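Local coordinates for major Capsid Protein VP1 (Chimpanzee polyomavirus Bob, PDB 6Y9I) that forms the pentameric building block of the polyomavirus capsid and probably carries the site that recognises glycan receptors on the host cell, at residues Y45-H50 with A271-G276; S149-K154 with Q179-V184; K95-G100 with L228-A233; V107-A112 with G122-I127. All blocks are in the same frame, centred on the assembly; numbering follows the deposited sequence. Where two conformers were deposited one is given.

Contact 1: residues Y45-H50 with A271-G276; sequences YSEVIH and AIRYRG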
loop_
_atom_site.group_PDB
_atom_site.type_symbol
_atom_site.label_atom_id
_atom_site.label_comp_id
_atom_site.label_asym_id
_atom_site.label_seq_id
_atom_site.Cartn_x
_atom_site.Cartn_y
_atom_site.Cartn_z
ATOM N N TYR A 45 6.027 15.363 -23.573
ATOM C CA TYR A 45 7.155 14.482 -23.199
ATOM C C TYR A 45 8.389 15.366 -23.031
ATOM O O TYR A 45 8.380 16.554 -23.461
ATOM C CB TYR A 45 7.447 13.419 -24.267
ATOM C CG TYR A 45 6.376 12.390 -24.539
ATOM C CD1 TYR A 45 5.255 12.693 -25.305
ATOM C CD2 TYR A 45 6.523 11.090 -24.100
ATOM C CE1 TYR A 45 4.291 11.740 -25.600
ATOM C CE2 TYR A 45 5.586 10.119 -24.396
ATOM C CZ TYR A 45 4.468 10.440 -25.147
ATOM O OH TYR A 45 3.528 9.480 -25.381
ATOM N N SER A 46 9.424 14.832 -22.384
ATOM C CA SER A 46 10.762 15.467 -22.358
ATOM C C SER A 46 11.494 15.080 -23.642
ATOM O O SER A 46 11.076 14.092 -24.323
ATOM C CB SER A 46 11.573 15.083 -21.138
ATOM O OG SER A 46 11.964 13.722 -21.192
ATOM N N GLU A 47 12.577 15.801 -23.936
ATOM C CA GLU A 47 13.610 15.312 -24.872
ATOM C C GLU A 47 14.227 14.054 -24.255
ATOM O O GLU A 47 14.133 13.865 -23.031
ATOM C CB GLU A 47 14.671 16.374 -25.137
ATOM C CG GLU A 47 15.775 15.916 -26.058
ATOM C CD GLU A 47 15.273 15.532 -27.434
ATOM O OE1 GLU A 47 15.371 16.384 -28.327
ATOM O OE2 GLU A 47 14.791 14.397 -27.608
ATOM N N VAL A 48 14.864 13.232 -25.081
ATOM C CA VAL A 48 15.528 11.983 -24.622
ATOM C C VAL A 48 16.636 12.337 -23.618
ATOM O O VAL A 48 17.319 13.350 -23.824
ATOM C CB VAL A 48 16.053 11.194 -25.829
ATOM C CG1 VAL A 48 16.753 9.940 -25.373
ATOM C CG2 VAL A 48 14.947 10.854 -26.809
ATOM N N ILE A 49 16.812 11.514 -22.583
ATOM C CA ILE A 49 17.870 11.662 -21.545
ATOM C C ILE A 49 18.722 10.394 -21.491
ATOM O O ILE A 49 18.174 9.254 -21.382
ATOM C CB ILE A 49 17.258 11.976 -20.174
ATOM C CG1 ILE A 49 16.289 13.155 -20.224
ATOM C CG2 ILE A 49 18.352 12.207 -19.160
ATOM C CD1 ILE A 49 15.231 13.088 -19.169
ATOM N N HIS A 50 20.032 10.597 -21.511
ATOM C CA HIS A 50 21.076 9.552 -21.394
ATOM C C HIS A 50 21.844 9.796 -20.099
ATOM O O HIS A 50 21.885 10.943 -19.654
ATOM C CB HIS A 50 22.018 9.595 -22.602
ATOM C CG HIS A 50 21.334 9.805 -23.907
ATOM N ND1 HIS A 50 20.942 11.062 -24.333
ATOM C CD2 HIS A 50 21.010 8.943 -24.900
ATOM C CE1 HIS A 50 20.386 10.959 -25.536
ATOM N NE2 HIS A 50 20.410 9.660 -25.903
ATOM N N ALA A 271 17.310 4.907 -23.981
ATOM C CA ALA A 271 17.176 6.260 -23.410
ATOM C C ALA A 271 15.699 6.500 -23.103
ATOM O O ALA A 271 14.852 5.749 -23.595
ATOM C CB ALA A 271 17.704 7.299 -24.350
ATOM N N ILE A 272 15.409 7.459 -22.241
ATOM C CA ILE A 272 14.004 7.638 -21.804
ATOM C C ILE A 272 13.529 9.017 -22.217
ATOM O O ILE A 272 14.363 9.915 -22.492
ATOM C CB ILE A 272 13.853 7.348 -20.294
ATOM C CG1 ILE A 272 14.614 8.330 -19.416
ATOM C CG2 ILE A 272 14.248 5.905 -19.988
ATOM C CD1 ILE A 272 13.871 9.598 -19.158
ATOM N N ARG A 273 12.210 9.166 -22.232
ATOM C CA ARG A 273 11.531 10.467 -22.125
ATOM C C ARG A 273 10.533 10.392 -20.956
ATOM O O ARG A 273 9.805 9.405 -20.854
ATOM C CB ARG A 273 10.748 10.807 -23.393
ATOM C CG ARG A 273 11.505 10.782 -24.709
ATOM C CD ARG A 273 10.550 11.083 -25.850
ATOM N NE ARG A 273 11.227 11.105 -27.139
ATOM C CZ ARG A 273 11.690 12.194 -27.759
ATOM N NH1 ARG A 273 11.576 13.394 -27.218
ATOM N NH2 ARG A 273 12.282 12.076 -28.931
ATOM N N TYR A 274 10.443 11.453 -20.165
ATOM C CA TYR A 274 9.336 11.658 -19.215
ATOM C C TYR A 274 8.049 11.901 -20.010
ATOM O O TYR A 274 8.095 12.543 -21.059
ATOM C CB TYR A 274 9.643 12.834 -18.296
ATOM C CG TYR A 274 10.835 12.657 -17.393
ATOM C CD1 TYR A 274 10.761 11.876 -16.240
ATOM C CD2 TYR A 274 12.037 13.294 -17.659
ATOM C CE1 TYR A 274 11.849 11.713 -15.396
ATOM C CE2 TYR A 274 13.113 13.183 -16.785
ATOM C CZ TYR A 274 13.027 12.387 -15.660
ATOM O OH TYR A 274 14.105 12.261 -14.823
ATOM N N ARG A 275 6.925 11.421 -19.492
ATOM C CA ARG A 275 5.563 11.734 -19.983
ATOM C C ARG A 275 4.794 12.446 -18.865
ATOM O O ARG A 275 4.826 11.962 -17.721
ATOM C CB ARG A 275 4.908 10.433 -20.459
ATOM C CG ARG A 275 3.462 10.546 -20.908
ATOM C CD ARG A 275 3.197 11.638 -21.934
ATOM N NE ARG A 275 1.830 11.577 -22.410
ATOM C CZ ARG A 275 1.157 12.618 -22.939
ATOM N NH1 ARG A 275 1.715 13.808 -23.034
ATOM N NH2 ARG A 275 -0.076 12.477 -23.387
ATOM N N GLY A 276 4.140 13.577 -19.177
ATOM C CA GLY A 276 3.248 14.302 -18.259
ATOM C C GLY A 276 1.821 14.319 -18.788
ATOM O O GLY A 276 1.634 14.180 -20.006
HETATM O O HOH W 1 2.155 8.382 -23.142
HETATM O O HOH W 2 12.658 15.399 -29.090
#

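Contact 2: residues S149-K154 with Q179-V184; sequences SNALTK and QLQGLV. With MG (magnesium ion), chain O.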
loop_
_atom_site.group_PDB
_atom_site.type_symbol
_atom_site.label_atom_id
_atom_site.label_comp_id
_atom_site.label_asym_id
_atom_site.label_seq_id
_atom_site.Cartn_x
_atom_site.Cartn_y
_atom_site.Cartn_z
ATOM N N SER A 149 20.769 17.437 -7.167
ATOM C CA SER A 149 21.232 16.053 -6.894
ATOM C C SER A 149 22.754 15.999 -7.131
ATOM O O SER A 149 23.468 15.396 -6.307
ATOM C CB SER A 149 20.466 15.078 -7.744
ATOM O OG SER A 149 20.406 15.551 -9.088
ATOM N N ASN A 150 23.241 16.653 -8.194
ATOM C CA ASN A 150 24.692 16.777 -8.528
ATOM C C ASN A 150 25.016 18.267 -8.713
ATOM O O ASN A 150 24.670 18.839 -9.758
ATOM C CB ASN A 150 25.102 15.993 -9.779
ATOM C CG ASN A 150 24.846 14.501 -9.724
ATOM O OD1 ASN A 150 24.360 13.929 -10.702
ATOM N ND2 ASN A 150 25.213 13.861 -8.630
ATOM N N ALA A 151 25.642 18.884 -7.718
ATOM C CA ALA A 151 25.864 20.343 -7.734
ATOM C C ALA A 151 26.630 20.745 -9.012
ATOM O O ALA A 151 26.382 21.864 -9.490
ATOM C CB ALA A 151 26.563 20.781 -6.477
ATOM N N LEU A 152 27.460 19.862 -9.597
ATOM C CA LEU A 152 28.344 20.262 -10.734
ATOM C C LEU A 152 27.770 19.826 -12.094
ATOM O O LEU A 152 28.520 19.840 -13.102
ATOM C CB LEU A 152 29.739 19.698 -10.479
ATOM C CG LEU A 152 30.501 20.335 -9.310
ATOM C CD1 LEU A 152 31.974 19.953 -9.344
ATOM C CD2 LEU A 152 30.350 21.854 -9.285
ATOM N N THR A 153 26.482 19.485 -12.155
ATOM C CA THR A 153 25.782 19.184 -13.423
ATOM C C THR A 153 26.029 20.360 -14.348
ATOM O O THR A 153 25.868 21.508 -13.870
ATOM C CB THR A 153 24.267 19.024 -13.259
ATOM O OG1 THR A 153 24.078 17.911 -12.403
ATOM C CG2 THR A 153 23.557 18.777 -14.571
ATOM N N LYS A 154 26.336 20.081 -15.610
ATOM C CA LYS A 154 26.533 21.129 -16.643
ATOM C C LYS A 154 25.178 21.427 -17.277
ATOM O O LYS A 154 24.586 20.505 -17.894
ATOM C CB LYS A 154 27.549 20.671 -17.683
ATOM C CG LYS A 154 28.948 20.480 -17.124
ATOM C CD LYS A 154 29.944 20.065 -18.169
ATOM C CE LYS A 154 31.277 19.669 -17.564
ATOM N NZ LYS A 154 31.223 18.313 -16.955
ATOM N N GLN A 179 27.393 22.887 -1.648
ATOM C CA GLN A 179 26.361 23.303 -0.644
ATOM C C GLN A 179 24.935 23.039 -1.177
ATOM O O GLN A 179 24.048 22.741 -0.368
ATOM C CB GLN A 179 26.499 24.781 -0.293
ATOM C CG GLN A 179 27.702 25.089 0.582
ATOM C CD GLN A 179 27.862 26.578 0.789
ATOM O OE1 GLN A 179 26.888 27.322 0.738
ATOM N NE2 GLN A 179 29.096 26.994 1.050
ATOM N N LEU A 180 24.725 23.146 -2.494
ATOM C CA LEU A 180 23.410 22.974 -3.158
ATOM C C LEU A 180 22.869 21.542 -3.059
ATOM O O LEU A 180 21.676 21.382 -3.364
ATOM C CB LEU A 180 23.529 23.394 -4.622
ATOM C CG LEU A 180 23.650 24.900 -4.820
ATOM C CD1 LEU A 180 24.082 25.242 -6.218
ATOM C CD2 LEU A 180 22.347 25.587 -4.491
ATOM N N GLN A 181 23.679 20.562 -2.663
ATOM C CA GLN A 181 23.219 19.173 -2.419
ATOM C C GLN A 181 22.520 19.089 -1.062
ATOM O O GLN A 181 21.919 18.028 -0.749
ATOM C CB GLN A 181 24.399 18.216 -2.569
ATOM C CG GLN A 181 24.805 18.092 -4.034
ATOM C CD GLN A 181 26.103 17.374 -4.323
ATOM O OE1 GLN A 181 26.580 17.415 -5.451
ATOM N NE2 GLN A 181 26.669 16.706 -3.324
ATOM N N GLY A 182 22.699 20.112 -0.237
ATOM C CA GLY A 182 21.980 20.305 1.030
ATOM C C GLY A 182 20.969 21.407 0.852
ATOM O O GLY A 182 20.290 21.456 -0.199
ATOM N N LEU A 183 20.863 22.280 1.843
ATOM C CA LEU A 183 19.874 23.377 1.833
ATOM C C LEU A 183 20.647 24.701 1.890
ATOM O O LEU A 183 21.205 25.019 2.960
ATOM C CB LEU A 183 18.931 23.203 3.026
ATOM C CG LEU A 183 17.591 23.924 2.939
ATOM C CD1 LEU A 183 17.776 25.432 2.810
ATOM C CD2 LEU A 183 16.760 23.379 1.796
ATOM N N VAL A 184 20.659 25.414 0.773
ATOM C CA VAL A 184 21.189 26.795 0.619
ATOM C C VAL A 184 20.012 27.762 0.749
ATOM O O VAL A 184 19.191 27.877 -0.166
ATOM C CB VAL A 184 21.909 26.914 -0.730
ATOM C CG1 VAL A 184 22.341 28.331 -1.060
ATOM C CG2 VAL A 184 23.105 25.965 -0.773
HETATM MG MG MG O . 23.350 25.066 3.862
HETATM O O HOH W 3 27.492 15.261 -7.029
HETATM O O HOH W 4 24.329 23.505 2.214
HETATM O O HOH W 5 24.212 26.936 2.603
HETATM O O HOH W 6 22.824 26.544 5.453
#

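Contact 3: residues K95-G100 with L228-A233; sequences KTEIVG and LQFTNA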
loop_
_atom_site.group_PDB
_atom_site.type_symbol
_atom_site.label_atom_id
_atom_site.label_comp_id
_atom_site.label_asym_id
_atom_site.label_seq_id
_atom_site.Cartn_x
_atom_site.Cartn_y
_atom_site.Cartn_z
ATOM N N LYS A 95 -11.548 21.048 -6.658
ATOM C CA LYS A 95 -11.508 19.718 -7.277
ATOM C C LYS A 95 -10.355 19.764 -8.263
ATOM O O LYS A 95 -10.225 20.743 -8.996
ATOM C CB LYS A 95 -12.850 19.378 -7.910
ATOM C CG LYS A 95 -13.945 19.141 -6.894
ATOM C CD LYS A 95 -15.108 18.404 -7.486
ATOM C CE LYS A 95 -16.212 18.172 -6.487
ATOM N NZ LYS A 95 -17.408 17.649 -7.193
ATOM N N THR A 96 -9.491 18.775 -8.208
ATOM C CA THR A 96 -8.380 18.695 -9.172
ATOM C C THR A 96 -8.345 17.275 -9.723
ATOM O O THR A 96 -8.685 16.320 -8.999
ATOM C CB THR A 96 -7.077 19.224 -8.556
ATOM O OG1 THR A 96 -6.132 19.275 -9.616
ATOM C CG2 THR A 96 -6.545 18.359 -7.435
ATOM N N GLU A 97 -7.957 17.148 -10.975
ATOM C CA GLU A 97 -7.971 15.852 -11.656
ATOM C C GLU A 97 -6.831 15.806 -12.660
ATOM O O GLU A 97 -6.652 16.790 -13.400
ATOM C CB GLU A 97 -9.298 15.695 -12.382
ATOM C CG GLU A 97 -9.381 14.413 -13.141
ATOM C CD GLU A 97 -10.219 13.395 -12.418
ATOM O OE1 GLU A 97 -9.980 13.207 -11.196
ATOM O OE2 GLU A 97 -11.125 12.829 -13.082
ATOM N N ILE A 98 -6.093 14.698 -12.684
ATOM C CA ILE A 98 -5.176 14.378 -13.809
ATOM C C ILE A 98 -6.013 13.815 -14.953
ATOM O O ILE A 98 -6.660 12.748 -14.784
ATOM C CB ILE A 98 -4.099 13.389 -13.355
ATOM C CG1 ILE A 98 -3.319 13.932 -12.166
ATOM C CG2 ILE A 98 -3.182 12.983 -14.498
ATOM C CD1 ILE A 98 -2.632 12.852 -11.372
ATOM N N VAL A 99 -5.963 14.448 -16.108
ATOM C CA VAL A 99 -6.833 14.048 -17.252
ATOM C C VAL A 99 -6.040 13.231 -18.264
ATOM O O VAL A 99 -4.886 13.605 -18.561
ATOM C CB VAL A 99 -7.499 15.266 -17.926
ATOM C CG1 VAL A 99 -8.317 14.838 -19.121
ATOM C CG2 VAL A 99 -8.400 15.978 -16.936
ATOM N N GLY A 100 -6.643 12.151 -18.752
ATOM C CA GLY A 100 -6.074 11.278 -19.791
ATOM C C GLY A 100 -5.322 10.084 -19.223
ATOM O O GLY A 100 -4.470 9.536 -19.933
ATOM N N LEU A 228 -2.555 5.844 -9.954
ATOM C CA LEU A 228 -3.260 7.134 -10.119
ATOM C C LEU A 228 -4.755 6.918 -9.943
ATOM O O LEU A 228 -5.273 5.882 -10.363
ATOM C CB LEU A 228 -2.962 7.695 -11.499
ATOM C CG LEU A 228 -1.513 8.027 -11.791
ATOM C CD1 LEU A 228 -1.389 8.538 -13.208
ATOM C CD2 LEU A 228 -0.998 9.063 -10.813
ATOM N N GLN A 229 -5.409 7.866 -9.301
ATOM C CA GLN A 229 -6.866 7.809 -9.104
ATOM C C GLN A 229 -7.461 9.000 -9.853
ATOM O O GLN A 229 -6.745 10.013 -10.103
ATOM C CB GLN A 229 -7.199 7.856 -7.613
ATOM C CG GLN A 229 -6.869 6.590 -6.836
ATOM C CD GLN A 229 -7.391 6.720 -5.418
ATOM N N PHE A 230 -8.726 8.898 -10.210
ATOM C CA PHE A 230 -9.467 10.032 -10.802
ATOM C C PHE A 230 -10.910 9.920 -10.319
ATOM O O PHE A 230 -11.473 8.817 -10.267
ATOM C CB PHE A 230 -9.278 10.047 -12.322
ATOM C CG PHE A 230 -9.580 8.763 -13.044
ATOM C CD1 PHE A 230 -8.692 7.696 -12.998
ATOM C CD2 PHE A 230 -10.752 8.619 -13.775
ATOM C CE1 PHE A 230 -8.960 6.521 -13.683
ATOM C CE2 PHE A 230 -11.016 7.447 -14.469
ATOM C CZ PHE A 230 -10.104 6.411 -14.442
ATOM N N THR A 231 -11.493 11.051 -9.960
ATOM C CA THR A 231 -12.880 11.109 -9.451
ATOM C C THR A 231 -13.320 12.565 -9.507
ATOM O O THR A 231 -12.438 13.431 -9.476
ATOM C CB THR A 231 -12.955 10.514 -8.039
ATOM O OG1 THR A 231 -14.298 10.510 -7.572
ATOM C CG2 THR A 231 -12.097 11.253 -7.033
ATOM N N ASN A 232 -14.622 12.809 -9.586
ATOM C CA ASN A 232 -15.176 14.159 -9.309
ATOM C C ASN A 232 -15.908 14.162 -7.957
ATOM O O ASN A 232 -16.700 15.062 -7.759
ATOM C CB ASN A 232 -16.051 14.646 -10.470
ATOM C CG ASN A 232 -17.316 13.832 -10.657
ATOM O OD1 ASN A 232 -17.411 12.714 -10.132
ATOM N ND2 ASN A 232 -18.286 14.386 -11.380
ATOM N N ALA A 233 -15.667 13.199 -7.059
ATOM C CA ALA A 233 -16.443 13.070 -5.806
ATOM C C ALA A 233 -15.629 13.534 -4.593
ATOM O O ALA A 233 -16.214 13.605 -3.518
ATOM C CB ALA A 233 -16.943 11.663 -5.662
HETATM O O HOH W 7 -6.787 12.760 -10.764
#

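Contact 4: residues V107-A112 with G122-I127; sequences VHLLEA and GPSQPI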
loop_
_atom_site.group_PDB
_atom_site.type_symbol
_atom_site.label_atom_id
_atom_site.label_comp_id
_atom_site.label_asym_id
_atom_site.label_seq_id
_atom_site.Cartn_x
_atom_site.Cartn_y
_atom_site.Cartn_z
ATOM N N VAL A 107 0.252 -0.005 -25.089
ATOM C CA VAL A 107 1.433 -0.889 -25.240
ATOM C C VAL A 107 1.785 -0.923 -26.736
ATOM O O VAL A 107 2.386 -1.891 -27.185
ATOM C CB VAL A 107 1.218 -2.263 -24.577
ATOM C CG1 VAL A 107 1.053 -2.135 -23.071
ATOM C CG2 VAL A 107 0.028 -3.032 -25.120
ATOM N N HIS A 108 1.559 0.194 -27.435
ATOM C CA HIS A 108 2.016 0.407 -28.838
ATOM C C HIS A 108 2.629 1.811 -28.952
ATOM O O HIS A 108 2.384 2.515 -29.918
ATOM C CB HIS A 108 0.877 0.128 -29.812
ATOM C CG HIS A 108 -0.383 0.831 -29.461
ATOM N ND1 HIS A 108 -0.546 2.181 -29.661
ATOM C CD2 HIS A 108 -1.553 0.371 -28.962
ATOM C CE1 HIS A 108 -1.748 2.537 -29.245
ATOM N NE2 HIS A 108 -2.392 1.440 -28.845
ATOM N N LEU A 109 3.426 2.174 -27.962
ATOM C CA LEU A 109 4.114 3.484 -27.888
ATOM C C LEU A 109 5.145 3.590 -29.024
ATOM O O LEU A 109 6.044 2.754 -29.141
ATOM C CB LEU A 109 4.746 3.622 -26.495
ATOM C CG LEU A 109 3.780 3.880 -25.331
ATOM C CD1 LEU A 109 4.531 3.985 -24.015
ATOM C CD2 LEU A 109 2.981 5.137 -25.546
ATOM N N LEU A 110 5.014 4.632 -29.841
ATOM C CA LEU A 110 5.940 4.909 -30.969
ATOM C C LEU A 110 7.372 5.007 -30.430
ATOM O O LEU A 110 7.594 5.684 -29.420
ATOM C CB LEU A 110 5.514 6.198 -31.671
ATOM C CG LEU A 110 4.354 6.031 -32.646
ATOM C CD1 LEU A 110 3.738 7.374 -32.991
ATOM C CD2 LEU A 110 4.822 5.326 -33.900
ATOM N N GLU A 111 8.284 4.303 -31.095
ATOM C CA GLU A 111 9.739 4.281 -30.822
ATOM C C GLU A 111 10.059 3.500 -29.544
ATOM O O GLU A 111 11.246 3.397 -29.235
ATOM C CB GLU A 111 10.307 5.699 -30.756
ATOM C CG GLU A 111 10.356 6.354 -32.120
ATOM C CD GLU A 111 11.015 7.720 -32.144
ATOM O OE1 GLU A 111 11.713 8.058 -31.182
ATOM O OE2 GLU A 111 10.845 8.421 -33.137
ATOM N N ALA A 112 9.083 2.890 -28.867
ATOM C CA ALA A 112 9.299 2.343 -27.503
ATOM C C ALA A 112 9.841 0.909 -27.581
ATOM O O ALA A 112 9.487 0.184 -28.492
ATOM C CB ALA A 112 8.047 2.423 -26.681
ATOM N N GLY A 122 6.178 -8.674 -29.217
ATOM C CA GLY A 122 5.431 -8.374 -27.994
ATOM C C GLY A 122 4.920 -6.951 -28.053
ATOM O O GLY A 122 5.191 -6.217 -29.006
ATOM N N PRO A 123 4.256 -6.505 -26.976
ATOM C CA PRO A 123 3.810 -5.131 -26.870
ATOM C C PRO A 123 5.028 -4.250 -26.573
ATOM O O PRO A 123 6.097 -4.756 -26.221
ATOM C CB PRO A 123 2.867 -5.194 -25.665
ATOM C CG PRO A 123 3.501 -6.204 -24.762
ATOM C CD PRO A 123 4.111 -7.223 -25.700
ATOM N N SER A 124 4.870 -2.941 -26.703
ATOM C CA SER A 124 5.879 -2.016 -26.145
ATOM C C SER A 124 5.814 -2.088 -24.631
ATOM O O SER A 124 4.751 -2.477 -24.056
ATOM C CB SER A 124 5.710 -0.596 -26.621
ATOM O OG SER A 124 4.737 0.070 -25.841
ATOM N N GLN A 125 6.909 -1.704 -23.989
ATOM C CA GLN A 125 6.849 -1.332 -22.559
ATOM C C GLN A 125 5.913 -0.135 -22.495
ATOM O O GLN A 125 6.017 0.762 -23.314
ATOM C CB GLN A 125 8.221 -0.989 -21.982
ATOM C CG GLN A 125 8.947 -2.174 -21.398
ATOM C CD GLN A 125 10.336 -1.743 -21.006
ATOM O OE1 GLN A 125 10.535 -0.649 -20.481
ATOM N NE2 GLN A 125 11.306 -2.604 -21.279
ATOM N N PRO A 126 4.948 -0.126 -21.564
ATOM C CA PRO A 126 4.064 1.016 -21.388
ATOM C C PRO A 126 4.768 2.088 -20.543
ATOM O O PRO A 126 5.844 1.840 -20.030
ATOM C CB PRO A 126 2.907 0.421 -20.601
ATOM C CG PRO A 126 3.634 -0.602 -19.678
ATOM C CD PRO A 126 4.695 -1.199 -20.577
ATOM N N ILE A 127 4.146 3.247 -20.405
ATOM C CA ILE A 127 4.611 4.277 -19.444
ATOM C C ILE A 127 4.684 3.632 -18.050
ATOM O O ILE A 127 3.710 3.008 -17.616
ATOM C CB ILE A 127 3.726 5.531 -19.482
ATOM C CG1 ILE A 127 3.667 6.144 -20.884
ATOM C CG2 ILE A 127 4.198 6.543 -18.455
ATOM C CD1 ILE A 127 4.991 6.651 -21.400
#

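Contact 1: residues Y45-H50 with A271-G276
The start of a long strand of the VP1 jelly-roll, 272-276, is bordered roughly antiparallel by loop 45-50. Ile-49 and Ile-272 form an antiparallel hydrogen-bonded pair (Ile-49 N to Ile-272 O 2.9 Å, the return bond weak), and Tyr-45 with Arg-275 is a single bridge. Where the register shifts by one between them, Ser-46 bonds to Tyr-274 through backbone and side chain. Its N donates to Tyr-274 O (3.0 Å) on a lone pair; OG, between backbone N and carbonyl carbon (chi1 69°), accepts from Tyr-274 N (2.9 Å) and donates to Glu-47 O. Arg-273 stretches from CG to NE so that NH1 reaches Ser-46 O at 3.0 Å, in the guanidinium plane, with Val-48 CG2 over one face. Glu-47 OE2 accepts from Val-48 N and forms a long salt bridge to Arg-273 NH1 (3.4 Å), the planes 43° apart. Arg-275 CD makes a CH-pi contact over the Tyr-45 ring, 3.7 Å from its centroid. Tyr-45 OH and Arg-275 NH2 bond to Ser-149 O and Gln-181 O of a neighbouring subunit. The buried Arg-273 guanidinium, met by a carbonyl, Trp-42 (cation-pi) and a carboxylate shared with Lys-39, would be expected to stay charged.

Contact 2: residues S149-K154 with Q179-V184
One direct hydrogen bond carries the polar part of this contact. Gln-181 leaves its backbone with CG anti to the carbonyl carbon (chi1 -71°) and runs extended beyond it, bringing OE1 to Ala-151 N at 2.9 Å. The N-H points almost exactly at the oxygen (178°) and meets a lone pair in the amide plane. The same OE1 accepts a second hydrogen bond, from water 3 at 2.8 Å, and that water accepts from Asn-150 ND2 at 3.1 Å, so a direct and a bridged link converge on one oxygen. NE2 of the same amide is turned to the neighbouring subunit, where it donates to Tyr-43 O, and Asn-150 OD1 accepts from Leu-110 N of that subunit. Both side chains therefore join the two loops and the subunit interface at once.

Apolar contact is slight: Ala-151 CB looks across to Leu-180 CB at 4.4 Å. Two van der Waals approaches to carbonyl oxygens add to it, Ala-151 CB lying 3.5 Å from Gln-181 OE1 and Gln-181 CG passing beside Ser-149 O.

Metal binding occupies the far end of 179-184. Leu-183 O coordinates the magnesium ion at 2.3 Å, with waters 4, 5 and 6 and Glu-27 of the neighbouring subunit; water 4 also donates to Gln-179 O.

In the fold, the type I turn Asn-150 to Thr-153 follows strand 142-146, and the 3-10 turn ending at Gln-181 precedes strand 188-191, the antiparallel neighbour of strand 142-146. Helix 166-170 lies between them in sequence and packs against Leu-180 through Pro-166 and Asn-167.

Contact 3: residues K95-G100 with L228-A233
Strands 95-98 and 228-231 run with N-to-C directions 130° apart and axes 6.8 Å from each other at closest approach, linked by side chains and a water. Glu-97 is the main link: with CG anti to the backbone N (chi1 178°) and a bend at chi2, its OE1 accepts from Thr-231 N at 2.9 Å through its syn lone pair. OE2 lies 3.4 Å from Phe-230 CB and near the plane of the ring, at its edge, and is bound by Tyr-214 OH of a neighbouring subunit. Water 7 sits beside this, accepting from Ile-98 N at 2.8 Å and donating to both Gln-229 O and Glu-97 OE1. Within the VP1 pentamer, residues 228-231 pair antiparallel with a strand of that subunit, so the sheet continues across the interface, while strand 95-98 stays beside strand 272-291 of its own chain. Lys-95, extended beyond CG, closes the other end of the contact by donating from NZ to Asn-232 O at 2.7 Å. Ile-98 CD1 meets Leu-228 CD2 at 4.2 Å, the side chains crossing at about a right angle. At the strand end Thr-231 OG1 accepts from Ala-233 N, an ST turn, and also bonds to Tyr-214 O of the neighbouring subunit.

Contact 4: residues V107-A112 with G122-I127
Two pieces of the long loop between strands 87-98 and 131-138 of the VP1 jelly-roll fold together here, the first ending in a type II turn from Leu-109 to Ala-112. Ser-124 is the side chain wedged between them. Its CB lies 3.8 Å from Ala-112 CB, the last residue of that turn, and 3.6 Å from Val-107 O. From there OG takes the crowded position between backbone N and carbonyl carbon (chi1 83°), which aims it at segment 107-112. OG accepts from Leu-109 N at 3.3 Å with a fairly straight N-H (158°) and donates to the next carbonyl of its own segment, Gln-125 O. The hydroxyl thus has both a donor and an acceptor partner inside this buried contact. The backbone of Ser-124 adds a third bond: its N donates to Val-107 O at 2.7 Å, approaching from above the carbonyl plane.

Apolar groups pack around the serine. Val-107 lies alongside Pro-123 and Pro-126, its CB 3.5 Å from Pro-123 CB and its CG1 against Pro-126 CB. Leu-109, with CG anti to the carbonyl carbon, carries CD1 past Gln-125 O to the Ile-127 side chain. One neighbouring subunit packs against the loop, and His-108 NE2 bonds to Glu-200 OE2 of that subunit. At the far tip, Leu-109 CD1 meets Ile-127 CD1 at 3.8 Å.

How the contacts relate
All four contacts are largely buried, yet each also faces another subunit of the pentamer. Contacts 1 and 3 reach the same sheet, on the neighbouring strands 272-291 and 87-98, and both use charged side chains to grip backbone atoms of the other segment. Contact 1 adds a serine hydroxyl to its charged groups, while contacts 2 and 4, which join loop to loop, rely on uncharged groups alone. Contacts 1 and 4 touch directly, Arg-275 CB lying 3.9 Å from Ile-127 CD1, whereas contacts 2 and 3 lie on opposite sides of the chain's centre, about 35 Å between centres. Only contact 2 includes a metal ligand.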